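PDB 7DWN: predicted DNA-binding transcriptional regulator, which probably binds cis-regulatory DNA as a transcription factor of the LysR family, assembling as a tetramer. Local coordinates for residues A[172-175]-A[181-184]; A[226-231]-A[238-243]. All coordinates share one frame; numbering follows the deposited sequence.

Interaction 1: A[172-175]-A[181-184]; sequences VSAC and PIYD
The backbone N of Ile182 donates to the carbonyl O of Ala174 over 3.1 Å, a nearly straight bond (170° at the hydrogen) that arrives close to the line of the carbonyl. The bond flanks a single beta bridge between Cys175 and Pro181: the two chains meet once, without running on as a ladder. A proline fits position 181 because the bridge takes its N-H from Ile182 and needs none from residue 181. Beyond this bond, toward the body of strand 160-174, the hydroxyl of Ser173 gives a weak bond, OG to Tyr183 O at 3.4 Å. Ser173 is small enough to let Tyr183 come alongside, and its CB lies at the edge of the phenol ring, near the ring plane. Ile182 holds CG1 beside its own backbone N (chi1 -63°), which lays that branch along the Ala174 carbonyl and brings CD1 to Ala174 CB at 3.7 Å. Its other branch, CG2, sits over the centre of the Tyr183 ring, 4.1 Å above the plane, so one isoleucine serves both neighbours. At the bridge itself Cys175 SG lies 3.8 Å from Pro181 N. The Tyr183 hydroxyl reaches on to the carbonyl of Lys234. This is an isolated antiparallel beta bridge across five residues without helix or strand, holding the loop after strand 160-174 against that strand's end in the LysR substrate-binding domain, of the periplasmic-binding-protein clan.

Interaction 2: A[226-231]-A[238-243]; sequences MLKILV and AWLPAY
Leu240 projects from strand 238-241 toward helix 224-232 and meets it with both of its methyl groups. From CB the chain passes to CG, set beside the backbone N (chi1 -57°), and there it forks. CD1 lands on Lys228, 3.7 Å from its CA and 3.9 Å from its CB, and thus packs against the helix backbone itself; a looser approach takes it to Val231 CG2. CD2 turns to the preceding residue, lying 3.9 Å from Leu227 CB. A leucine suits this place because its forked end can press on two successive helix residues at once. Two residues earlier on the same strand face, Ala238 offers only a methyl, and the helix comes close over it: Val231 CG2 stands 3.6 Å from Ala238 CB, with Leu227 CB at 4.2 Å. In Val231 the branch beside the backbone N makes this contact, while CG1 is anti to that N (chi1 165°). Leu227 and Val231, one turn apart, thus share the small residue between them. Lys228 contributes its CA and CB to the apolar surface and then carries its charge away along an extended chain, where NZ bonds to the carbonyl of Ser244. No hydrogen bond joins the two segments. The short helix and strand axes approach to 8.9 Å and run at 124° to each other, the helix lying across one side of the strand. This is alpha/beta layer packing in the LysR substrate-binding domain, as in the periplasmic-binding-protein fold. Leu194 of strand 191-195 packs on Leu227, Val231 and Ala238, and Phe219 of strand 215-221 on Leu227, Met226 and Leu230. Strand 160-174 pairs antiparallel with 238-241, and Ile108 and Pro109 of a second subunit touch Met226 and Ile229.

Strand 160-174 ties the two contacts together: its end supplies one side of interaction 1 and it is the antiparallel neighbour of strand 238-241 in interaction 2. Where they meet, Val172 N probably bonds to Ala238 O at 2.9 Å, and Val172 CG2 touches Leu240 CD1. Interaction 2 is the more buried, a helix laid on a sheet strand by aliphatic groups, with no hydrogen bond between the segments. Interaction 1 is only partly buried and lies farther from the chain's centre; there one backbone hydrogen bond, a weak one from a serine hydroxyl and some apolar packing hold a loop. Between their own segments, interaction 2 relies on apolar fit and interaction 1 adds hydrogen bonds.

Interaction 1: A[172-175]-A[181-184]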
ATOM      1  N   VAL A 172      26.504  29.873  19.125  1.00 42.11           N
ATOM      2  CA  VAL A 172      27.929  29.770  19.389  1.00 46.03           C
ATOM      3  C   VAL A 172      28.726  30.070  18.128  1.00 55.03           C
ATOM      4  O   VAL A 172      28.254  29.900  16.994  1.00 58.92           O
ATOM      5  CB  VAL A 172      28.320  28.385  19.941  1.00 36.21           C
ATOM      6  CG1 VAL A 172      27.681  28.157  21.299  1.00 44.28           C
ATOM      7  CG2 VAL A 172      27.926  27.294  18.961  1.00 26.05           C
ATOM      8  N   SER A 173      29.961  30.521  18.366  1.00 54.51           N
ATOM      9  CA  SER A 173      30.957  30.786  17.340  1.00 60.73           C
ATOM     10  C   SER A 173      32.275  30.132  17.724  1.00 54.14           C
ATOM     11  O   SER A 173      32.565  29.904  18.903  1.00 52.10           O
ATOM     12  CB  SER A 173      31.216  32.284  17.149  1.00 74.06           C
ATOM     13  OG  SER A 173      30.019  32.996  16.957  1.00 80.90           O
ATOM     14  N   ALA A 174      33.090  29.868  16.706  1.00 49.05           N
ATOM     15  CA  ALA A 174      34.457  29.426  16.929  1.00 55.55           C
ATOM     16  C   ALA A 174      35.262  30.524  17.615  1.00 62.18           C
ATOM     17  O   ALA A 174      34.930  31.711  17.551  1.00 55.10           O
ATOM     18  CB  ALA A 174      35.120  29.042  15.607  1.00 47.59           C
ATOM     19  N   CYS A 175      36.341  30.117  18.276  1.00 71.10           N
ATOM     20  CA  CYS A 175      37.204  31.042  18.992  1.00 81.12           C
ATOM     21  C   CYS A 175      38.644  30.873  18.535  1.00 91.27           C
ATOM     22  O   CYS A 175      39.082  29.767  18.206  1.00 89.58           O
ATOM     23  CB  CYS A 175      37.116  30.835  20.506  1.00 85.77           C
ATOM     24  SG  CYS A 175      35.740  31.692  21.278  1.00 84.46           S
ATOM     25  N   PRO A 181      35.380  35.428  20.423  1.00 99.17           N
ATOM     26  CA  PRO A 181      34.392  35.114  19.376  1.00 89.82           C
ATOM     27  C   PRO A 181      34.822  35.666  18.025  1.00 83.58           C
ATOM     28  O   PRO A 181      35.006  36.873  17.860  1.00 84.99           O
ATOM     29  CB  PRO A 181      33.108  35.785  19.881  1.00 91.55           C
ATOM     30  CG  PRO A 181      33.570  36.837  20.830  1.00 96.20           C
ATOM     31  CD  PRO A 181      34.821  36.305  21.467  1.00100.52           C
ATOM     32  N   ILE A 182      34.992  34.763  17.054  1.00 69.63           N
ATOM     33  CA  ILE A 182      35.356  35.177  15.700  1.00 67.16           C
ATOM     34  C   ILE A 182      34.200  35.916  15.042  1.00 67.81           C
ATOM     35  O   ILE A 182      34.395  36.935  14.369  1.00 68.74           O
ATOM     36  CB  ILE A 182      35.798  33.953  14.880  1.00 59.51           C
ATOM     37  CG1 ILE A 182      37.045  33.330  15.506  1.00 58.48           C
ATOM     38  CG2 ILE A 182      36.050  34.342  13.435  1.00 55.98           C
ATOM     39  CD1 ILE A 182      37.372  31.965  14.976  1.00 44.82           C
ATOM     40  N   TYR A 183      32.982  35.418  15.222  1.00 57.59           N
ATOM     41  CA  TYR A 183      31.783  36.114  14.794  1.00 56.75           C
ATOM     42  C   TYR A 183      31.038  36.626  16.018  1.00 65.52           C
ATOM     43  O   TYR A 183      31.253  36.162  17.142  1.00 72.19           O
ATOM     44  CB  TYR A 183      30.881  35.202  13.963  1.00 52.99           C
ATOM     45  CG  TYR A 183      31.605  34.498  12.841  1.00 55.19           C
ATOM     46  CD1 TYR A 183      31.948  35.178  11.680  1.00 53.59           C
ATOM     47  CD2 TYR A 183      31.947  33.156  12.941  1.00 55.06           C
ATOM     48  CE1 TYR A 183      32.612  34.543  10.651  1.00 48.51           C
ATOM     49  CE2 TYR A 183      32.611  32.512  11.914  1.00 55.09           C
ATOM     50  CZ  TYR A 183      32.939  33.211  10.770  1.00 49.59           C
ATOM     51  OH  TYR A 183      33.600  32.578   9.745  1.00 49.41           O
ATOM     52  N   ASP A 184      30.155  37.591  15.791  1.00 65.08           N
ATOM     53  CA  ASP A 184      29.476  38.241  16.899  1.00 67.03           C
ATOM     54  C   ASP A 184      28.247  38.969  16.366  1.00 67.63           C
ATOM     55  O   ASP A 184      28.021  39.046  15.156  1.00 61.99           O
ATOM     56  CB  ASP A 184      30.420  39.202  17.623  1.00 76.60           C
ATOM     57  CG  ASP A 184      30.423  40.578  17.010  1.00 83.69           C
ATOM     58  OD1 ASP A 184      29.461  41.319  17.265  1.00 84.55           O
ATOM     59  OD2 ASP A 184      31.362  40.916  16.262  1.00 89.43           O
TER

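Interaction 2: A[226-231]-A[238-243]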
ATOM      1  N   MET A 226      27.018  18.013  12.200  1.00 46.64           N
ATOM      2  CA  MET A 226      27.485  18.711  11.006  1.00 42.49           C
ATOM      3  C   MET A 226      27.675  20.202  11.278  1.00 46.80           C
ATOM      4  O   MET A 226      28.730  20.779  10.968  1.00 48.37           O
ATOM      5  CB  MET A 226      26.488  18.491   9.866  1.00 38.21           C
ATOM      6  CG  MET A 226      27.032  18.741   8.474  1.00 42.85           C
ATOM      7  SD  MET A 226      28.292  17.543   8.010  1.00 39.35           S
ATOM      8  CE  MET A 226      29.781  18.510   8.247  1.00 38.27           C
ATOM      9  N   LEU A 227      26.650  20.844  11.850  1.00 44.85           N
ATOM     10  CA  LEU A 227      26.749  22.258  12.202  1.00 41.87           C
ATOM     11  C   LEU A 227      27.870  22.500  13.201  1.00 43.44           C
ATOM     12  O   LEU A 227      28.586  23.501  13.109  1.00 40.03           O
ATOM     13  CB  LEU A 227      25.422  22.760  12.772  1.00 31.95           C
ATOM     14  CG  LEU A 227      24.177  22.677  11.891  1.00 31.86           C
ATOM     15  CD1 LEU A 227      23.009  23.367  12.576  1.00 29.40           C
ATOM     16  CD2 LEU A 227      24.443  23.295  10.534  1.00 27.26           C
ATOM     17  N   LYS A 228      28.031  21.594  14.166  1.00 40.14           N
ATOM     18  CA  LYS A 228      29.092  21.729  15.159  1.00 30.79           C
ATOM     19  C   LYS A 228      30.465  21.702  14.498  1.00 31.86           C
ATOM     20  O   LYS A 228      31.333  22.529  14.803  1.00 42.75           O
ATOM     21  CB  LYS A 228      28.962  20.614  16.198  1.00 28.21           C
ATOM     22  CG  LYS A 228      30.095  20.528  17.203  1.00 38.35           C
ATOM     23  CD  LYS A 228      29.874  19.355  18.144  1.00 46.05           C
ATOM     24  CE  LYS A 228      31.042  19.162  19.090  1.00 53.03           C
ATOM     25  NZ  LYS A 228      30.852  17.956  19.945  1.00 58.04           N
ATOM     26  N   ILE A 229      30.671  20.759  13.574  1.00 39.97           N
ATOM     27  CA  ILE A 229      31.945  20.667  12.867  1.00 43.22           C
ATOM     28  C   ILE A 229      32.202  21.932  12.062  1.00 36.12           C
ATOM     29  O   ILE A 229      33.309  22.487  12.086  1.00 36.67           O
ATOM     30  CB  ILE A 229      31.977  19.412  11.977  1.00 50.06           C
ATOM     31  CG1 ILE A 229      32.059  18.152  12.839  1.00 49.44           C
ATOM     32  CG2 ILE A 229      33.147  19.477  11.016  1.00 49.49           C
ATOM     33  CD1 ILE A 229      32.093  16.877  12.045  1.00 50.90           C
ATOM     34  N   LEU A 230      31.184  22.423  11.350  1.00 29.72           N
ATOM     35  CA  LEU A 230      31.404  23.622  10.546  1.00 38.54           C
ATOM     36  C   LEU A 230      31.629  24.856  11.415  1.00 41.05           C
ATOM     37  O   LEU A 230      32.348  25.774  11.005  1.00 39.39           O
ATOM     38  CB  LEU A 230      30.241  23.842   9.580  1.00 43.76           C
ATOM     39  CG  LEU A 230      30.261  22.909   8.367  1.00 40.59           C
ATOM     40  CD1 LEU A 230      29.417  23.473   7.240  1.00 37.51           C
ATOM     41  CD2 LEU A 230      31.688  22.652   7.900  1.00 41.76           C
ATOM     42  N   VAL A 231      31.039  24.894  12.612  1.00 38.36           N
ATOM     43  CA  VAL A 231      31.342  25.965  13.558  1.00 39.62           C
ATOM     44  C   VAL A 231      32.800  25.889  13.985  1.00 50.57           C
ATOM     45  O   VAL A 231      33.519  26.895  13.997  1.00 59.05           O
ATOM     46  CB  VAL A 231      30.399  25.897  14.774  1.00 39.57           C
ATOM     47  CG1 VAL A 231      30.935  26.751  15.915  1.00 44.90           C
ATOM     48  CG2 VAL A 231      29.007  26.352  14.390  1.00 41.94           C
ATOM     49  N   ALA A 238      26.233  28.962  14.911  1.00 42.83           N
ATOM     50  CA  ALA A 238      25.085  28.066  14.890  1.00 37.90           C
ATOM     51  C   ALA A 238      24.486  27.946  16.283  1.00 38.77           C
ATOM     52  O   ALA A 238      25.177  28.114  17.286  1.00 38.88           O
ATOM     53  CB  ALA A 238      25.461  26.678  14.357  1.00 35.65           C
ATOM     54  N   TRP A 239      23.187  27.654  16.325  1.00 33.79           N
ATOM     55  CA  TRP A 239      22.498  27.348  17.572  1.00 33.83           C
ATOM     56  C   TRP A 239      22.661  25.857  17.834  1.00 33.56           C
ATOM     57  O   TRP A 239      22.011  25.027  17.195  1.00 39.75           O
ATOM     58  CB  TRP A 239      21.029  27.750  17.502  1.00 40.16           C
ATOM     59  CG  TRP A 239      20.792  29.184  17.857  1.00 44.41           C
ATOM     60  CD1 TRP A 239      20.373  29.674  19.060  1.00 41.33           C
ATOM     61  CD2 TRP A 239      20.971  30.316  17.002  1.00 37.38           C
ATOM     62  NE1 TRP A 239      20.275  31.044  19.004  1.00 41.07           N
ATOM     63  CE2 TRP A 239      20.637  31.463  17.751  1.00 38.30           C
ATOM     64  CE3 TRP A 239      21.382  30.471  15.676  1.00 34.87           C
ATOM     65  CZ2 TRP A 239      20.706  32.748  17.215  1.00 41.07           C
ATOM     66  CZ3 TRP A 239      21.443  31.745  15.146  1.00 35.49           C
ATOM     67  CH2 TRP A 239      21.107  32.867  15.914  1.00 36.13           C
ATOM     68  N   LEU A 240      23.530  25.518  18.771  1.00 32.93           N
ATOM     69  CA  LEU A 240      23.793  24.124  19.068  1.00 33.00           C
ATOM     70  C   LEU A 240      23.249  23.754  20.441  1.00 41.67           C
ATOM     71  O   LEU A 240      23.263  24.586  21.355  1.00 42.58           O
ATOM     72  CB  LEU A 240      25.296  23.830  19.018  1.00 33.29           C
ATOM     73  CG  LEU A 240      25.961  24.175  17.684  1.00 38.83           C
ATOM     74  CD1 LEU A 240      27.442  23.830  17.700  1.00 41.06           C
ATOM     75  CD2 LEU A 240      25.250  23.451  16.556  1.00 33.43           C
ATOM     76  N   PRO A 241      22.739  22.535  20.608  1.00 46.96           N
ATOM     77  CA  PRO A 241      22.304  22.101  21.938  1.00 44.80           C
ATOM     78  C   PRO A 241      23.485  22.058  22.894  1.00 47.75           C
ATOM     79  O   PRO A 241      24.588  21.640  22.533  1.00 43.68           O
ATOM     80  CB  PRO A 241      21.721  20.706  21.687  1.00 42.88           C
ATOM     81  CG  PRO A 241      22.351  20.253  20.413  1.00 51.42           C
ATOM     82  CD  PRO A 241      22.521  21.496  19.589  1.00 43.76           C
ATOM     83  N   ALA A 242      23.242  22.504  24.126  1.00 39.53           N
ATOM     84  CA  ALA A 242      24.343  22.707  25.059  1.00 35.27           C
ATOM     85  C   ALA A 242      25.005  21.394  25.459  1.00 33.29           C
ATOM     86  O   ALA A 242      26.201  21.380  25.766  1.00 36.89           O
ATOM     87  CB  ALA A 242      23.849  23.457  26.293  1.00 51.09           C
ATOM     88  N   TYR A 243      24.262  20.284  25.447  1.00 30.48           N
ATOM     89  CA  TYR A 243      24.847  19.010  25.855  1.00 35.05           C
ATOM     90  C   TYR A 243      25.856  18.479  24.846  1.00 46.57           C
ATOM     91  O   TYR A 243      26.624  17.570  25.179  1.00 59.50           O
ATOM     92  CB  TYR A 243      23.751  17.967  26.094  1.00 31.00           C
ATOM     93  CG  TYR A 243      22.879  17.678  24.890  1.00 39.01           C
ATOM     94  CD1 TYR A 243      23.310  16.820  23.885  1.00 36.84           C
ATOM     95  CD2 TYR A 243      21.616  18.245  24.770  1.00 40.32           C
ATOM     96  CE1 TYR A 243      22.520  16.550  22.790  1.00 36.16           C
ATOM     97  CE2 TYR A 243      20.815  17.976  23.674  1.00 42.35           C
ATOM     98  CZ  TYR A 243      21.275  17.128  22.687  1.00 39.15           C
ATOM     99  OH  TYR A 243      20.486  16.852  21.594  1.00 34.64           O
TER